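Local coordinates for nitrogen regulatory protein P-II (Thiomonas intermedia, PDB 5D4N), which binds adenine nucleotides and bicarbonate as a carboxysome-associated PII-like signalling protein, hydrolyses ADP, and probably acts as a regulator of other proteins, at the interface of chains A and B. Coordinates in Å, arbitrary orientation; residue numbers count along the deposited sequence, not the author numbering. Chains: chain A/B, Nitrogen regulatory protein P-II.

Contact 1: the interface of chains A and B. Residues chain A 29, 33-34, 36; chain B 45, 50.
Two subunits of a PII-like protein are stitched together here by an antiparallel beta bridge, which joins strand 36-40 of chain A to strand 42-46 of chain B and so links the sheets of two subunits at the boundary within the trimer. A:Tyr36 and B:Lys45 pair through both backbone groups: A:Tyr36 N donates to B:Lys45 O at 3.1 Å, and B:Lys45 N donates to A:Tyr36 O at 2.8 Å. Above the bridge the same two residues meet again through their side chains. B:Lys45 CB sits over one face of the A:Tyr36 phenol ring, 3.6 Å from the ring centroid, and CD follows toward the rim at CE2. Because chi1 of 176° sets CG opposite the backbone N, the lysine chain runs across the ring toward A:Asp29, bending at chi4. There B:Lys45 NZ forms a long salt bridge, 3.8 Å from A:Asp29 OD1. Water 1 sits to one side of this pair and bridges it, 2.6 Å from A:Asp29 OD1 and 2.8 Å from B:Lys45 NZ, while also bonding A:Val33 O. At the far end of the ring the phenol OH touches the B:Met50 methyl CE. With an alanine at A:Tyr36, the lysine's aliphatic stem would probably lose its aromatic support and NZ would be less firmly aimed at the aspartate.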
# COMPACT_ATOMS: atom_id res chain seq x y z
N ASP A 29 -15.80 11.39 2.99
CA ASP A 29 -16.47 12.04 4.13
C ASP A 29 -17.96 11.81 4.10
O ASP A 29 -18.56 11.42 5.13
CB ASP A 29 -16.14 13.54 4.21
CG ASP A 29 -14.69 13.85 4.50
OD1 ASP A 29 -13.95 12.91 4.92
OD2 ASP A 29 -14.26 15.00 4.25
N VAL A 33 -16.88 7.48 5.88
CA VAL A 33 -15.53 6.95 6.10
C VAL A 33 -14.91 7.75 7.23
O VAL A 33 -15.01 8.99 7.24
CB VAL A 33 -14.67 7.02 4.80
CG1 VAL A 33 -13.21 6.64 5.06
CG2 VAL A 33 -15.27 6.16 3.69
N LYS A 34 -14.36 7.04 8.21
CA LYS A 34 -13.87 7.68 9.42
C LYS A 34 -12.48 8.29 9.35
O LYS A 34 -12.14 9.14 10.15
CB LYS A 34 -14.09 6.79 10.66
CG LYS A 34 -15.56 6.57 10.96
CD LYS A 34 -15.86 6.84 12.42
CE LYS A 34 -17.17 6.21 12.82
NZ LYS A 34 -18.31 7.10 12.49
N TYR A 36 -8.58 8.55 6.61
CA TYR A 36 -7.88 8.20 5.39
C TYR A 36 -6.46 8.69 5.50
O TYR A 36 -6.17 9.57 6.30
CB TYR A 36 -8.58 8.73 4.11
CG TYR A 36 -8.84 10.22 4.11
CD1 TYR A 36 -7.82 11.13 3.88
CD2 TYR A 36 -10.13 10.71 4.31
CE1 TYR A 36 -8.07 12.50 3.84
CE2 TYR A 36 -10.39 12.08 4.27
CZ TYR A 36 -9.35 12.97 4.05
OH TYR A 36 -9.60 14.32 4.01
N LYS B 45 -6.53 12.10 7.55
CA LYS B 45 -7.66 12.54 8.37
C LYS B 45 -7.87 11.45 9.40
O LYS B 45 -7.98 10.28 9.05
CB LYS B 45 -8.94 12.65 7.52
CG LYS B 45 -10.20 13.02 8.36
CD LYS B 45 -11.37 13.41 7.48
CE LYS B 45 -12.67 13.54 8.23
NZ LYS B 45 -13.26 12.21 8.54
N MET B 50 -6.87 16.75 11.17
CA MET B 50 -6.07 16.56 9.96
C MET B 50 -4.57 16.62 10.26
O MET B 50 -4.15 17.27 11.21
CB MET B 50 -6.39 17.65 8.92
CG MET B 50 -7.84 17.69 8.46
SD MET B 50 -8.44 16.20 7.62
CE MET B 50 -7.23 16.03 6.30
O HOH W 1 -13.27 10.72 6.20

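Contact 2: the interface of chains A and B. Residues chain A 11, 69, 98-100, 106; chain B 93-94.
B:Phe94, on strand 92-102, pushes its ring into a pocket of chain A lined by strands 7-17, 63-70 and 92-100 and by the C-terminal segment at A:Phe106, a hydrophobic plug between neighbouring subunits of this PII-family trimer. A:Ala69 and A:Phe106 belong to the AMP pocket and B:Phe94 to the ADP pocket, so the plug probably borders the nucleotide cleft. Aliphatic contacts come first. The A:Ala69 methyl CB reaches the outer part of the ring, 3.5 Å from B:Phe94 CE1 and nearly as close to CZ. Nearer the root, A:Ile98 CD1 lies 3.6 Å from B:Phe94 CD1 and also touches CG and CB. That isoleucine has CG1 wedged between its backbone N and carbonyl carbon (chi1 60°), which directs CD1 toward the phenylalanine. A:Lys11 touches the ring with its aliphatic chain: A:Lys11 CD comes to 3.8 Å from B:Phe94 CD2, with the two side chains crossing at about a right angle. A:Val100 runs alongside the phenylalanine, pointing the same way, its CG1 4.1 Å from B:Phe94 CD1. The aromatic contact is edge-on rather than stacked: A:Phe106 CE1 lies in the plane of the B:Phe94 ring, 3.8 Å from B:Phe94 CE1.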
# COMPACT_ATOMS: atom_id res chain seq x y z
N LYS A 11 -9.95 -2.29 2.51
CA LYS A 11 -9.05 -1.14 2.44
C LYS A 11 -8.96 -0.74 0.98
O LYS A 11 -8.59 -1.56 0.13
CB LYS A 11 -7.66 -1.46 2.97
CG LYS A 11 -6.80 -0.20 3.22
CD LYS A 11 -5.31 -0.51 3.26
CE LYS A 11 -4.72 -0.77 1.90
NZ LYS A 11 -3.24 -1.02 2.02
N ALA A 69 -9.42 2.71 4.99
CA ALA A 69 -9.99 1.50 5.57
C ALA A 69 -11.46 1.79 5.83
O ALA A 69 -11.81 2.77 6.50
CB ALA A 69 -9.29 1.15 6.90
N ILE A 98 -8.62 -6.63 4.61
CA ILE A 98 -7.68 -6.49 5.72
C ILE A 98 -8.36 -6.92 7.00
O ILE A 98 -9.57 -7.17 7.03
CB ILE A 98 -7.13 -5.03 5.86
CG1 ILE A 98 -8.30 -4.03 6.11
CG2 ILE A 98 -6.30 -4.61 4.61
CD1 ILE A 98 -7.89 -2.64 6.73
N GLN A 99 -7.58 -6.93 8.08
CA GLN A 99 -8.10 -7.18 9.42
C GLN A 99 -7.66 -6.03 10.30
O GLN A 99 -6.57 -5.46 10.11
CB GLN A 99 -7.56 -8.50 9.98
CG GLN A 99 -8.07 -9.73 9.26
CD GLN A 99 -7.42 -10.94 9.87
OE1 GLN A 99 -6.26 -11.29 9.58
NE2 GLN A 99 -8.12 -11.59 10.78
N VAL A 100 -8.52 -5.68 11.27
CA VAL A 100 -8.22 -4.60 12.20
C VAL A 100 -8.57 -5.08 13.60
O VAL A 100 -9.38 -5.99 13.77
CB VAL A 100 -9.00 -3.29 11.87
CG1 VAL A 100 -8.59 -2.73 10.49
CG2 VAL A 100 -10.53 -3.51 11.92
N PHE A 106 -13.49 2.45 12.74
CA PHE A 106 -13.69 2.49 11.30
C PHE A 106 -15.14 2.51 10.84
O PHE A 106 -15.41 2.91 9.71
CB PHE A 106 -12.99 1.28 10.66
CG PHE A 106 -11.52 1.20 11.02
CD1 PHE A 106 -10.59 2.01 10.38
CD2 PHE A 106 -11.09 0.41 12.09
CE1 PHE A 106 -9.25 2.01 10.77
CE2 PHE A 106 -9.75 0.39 12.47
CZ PHE A 106 -8.83 1.17 11.79
N VAL B 93 -3.48 0.07 12.62
CA VAL B 93 -2.70 -1.06 12.08
C VAL B 93 -3.66 -1.81 11.19
O VAL B 93 -4.79 -2.12 11.62
CB VAL B 93 -2.17 -2.01 13.19
CG1 VAL B 93 -1.38 -3.16 12.55
CG2 VAL B 93 -1.28 -1.26 14.17
N PHE B 94 -3.21 -2.11 9.96
CA PHE B 94 -3.99 -2.92 9.02
C PHE B 94 -3.21 -4.20 8.79
O PHE B 94 -2.02 -4.15 8.46
CB PHE B 94 -4.12 -2.20 7.69
CG PHE B 94 -4.73 -0.82 7.75
CD1 PHE B 94 -5.73 -0.51 8.66
CD2 PHE B 94 -4.30 0.18 6.88
CE1 PHE B 94 -6.33 0.76 8.68
CE2 PHE B 94 -4.90 1.44 6.90
CZ PHE B 94 -5.90 1.72 7.78

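Contact 3: the interface of chains A and B. Residues chain A 3-4; chain B 79-80, 83.
The N-terminal loop of chain A, at A:Ala3 and A:Ile4, lies against helix 72-88 of chain B, meeting B:Leu79 and B:Glu80 on one turn and B:Gln83 on the next. In this trimeric PII-like protein the tail thus clasps the outside of a neighbouring subunit. A:Ile4 buries 79 Å², more than any other residue of the patch. Its CG1 branch, opposite the carbonyl carbon (chi1 -58°), reaches over the helix: A:Ile4 CG1 itself is 4.1 Å from B:Leu79 CB and equally far from B:Glu80 CG. The shorter branch, A:Ile4 CG2, turns the other way and brushes B:Leu79 CD1 at 4.2 Å. The isoleucine and glutamate chains run antiparallel alongside one another, and the extended glutamate chain carries its carboxylate on toward A:Ala3. There the A:Ala3 methyl CB lies 3.6 Å from B:Glu80 OE2 and 3.9 Å from B:Glu80 CD, a van der Waals touch with the carboxylate rather than a bond. B:Gln83 stretches out from the next turn, and both glutamate and glutamine offer their carbon chains as well as their polar ends to the tail. A:Ile4 CD1 meets the glutamine's side-chain amide 3.5 Å from B:Gln83 CD.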
# COMPACT_ATOMS: atom_id res chain seq x y z
N ALA A 3 -5.18 -12.88 22.41
CA ALA A 3 -5.55 -11.77 23.28
C ALA A 3 -6.19 -10.61 22.51
O ALA A 3 -7.20 -10.08 22.97
CB ALA A 3 -4.35 -11.28 24.08
N ILE A 4 -5.64 -10.24 21.33
CA ILE A 4 -6.22 -9.16 20.52
C ILE A 4 -7.08 -9.78 19.43
O ILE A 4 -6.54 -10.45 18.54
CB ILE A 4 -5.14 -8.21 19.90
CG1 ILE A 4 -4.23 -7.54 20.96
CG2 ILE A 4 -5.78 -7.17 18.93
CD1 ILE A 4 -4.88 -6.49 21.87
N LEU B 79 0.78 -7.08 18.03
CA LEU B 79 -0.40 -6.27 18.37
C LEU B 79 -0.52 -6.06 19.87
O LEU B 79 -0.89 -4.97 20.30
CB LEU B 79 -1.70 -6.86 17.80
CG LEU B 79 -1.76 -6.90 16.26
CD1 LEU B 79 -3.05 -7.52 15.78
CD2 LEU B 79 -1.55 -5.52 15.63
N GLU B 80 -0.12 -7.07 20.66
CA GLU B 80 -0.11 -6.99 22.12
C GLU B 80 0.91 -5.92 22.57
O GLU B 80 0.65 -5.16 23.49
CB GLU B 80 0.24 -8.36 22.72
CG GLU B 80 -0.95 -9.31 22.73
CD GLU B 80 -0.61 -10.76 22.99
OE1 GLU B 80 0.28 -11.04 23.84
OE2 GLU B 80 -1.24 -11.63 22.35
N GLN B 83 -0.56 -2.43 21.63
CA GLN B 83 -1.81 -2.12 22.33
C GLN B 83 -1.73 -0.94 23.29
O GLN B 83 -2.54 -0.01 23.10
CB GLN B 83 -2.44 -3.37 22.97
CG GLN B 83 -3.69 -3.06 23.80
CD GLN B 83 -4.25 -4.24 24.52
OE1 GLN B 83 -3.59 -5.27 24.74
NE2 GLN B 83 -5.52 -4.13 24.90

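Contact 2 lies between the other two, with its C-alpha centre about 14 Å from that of contact 1 and about 15 Å from that of contact 3; contacts 1 and 3 are about 24 Å apart. They share no residue, and each uses different elements of chain B: strands 42-46 and 49-50, strand 92-102, then helix 72-88. Chain A thus grips its neighbour by a sheet edge, a hydrophobic pocket and an N-terminal tail. A:Tyr36, A:Ala69 and A:Phe106 also line the AMP pocket, and B:Lys45 and B:Phe94 the ADP pocket, so contacts 1 and 2 could couple nucleotide binding to subunit packing.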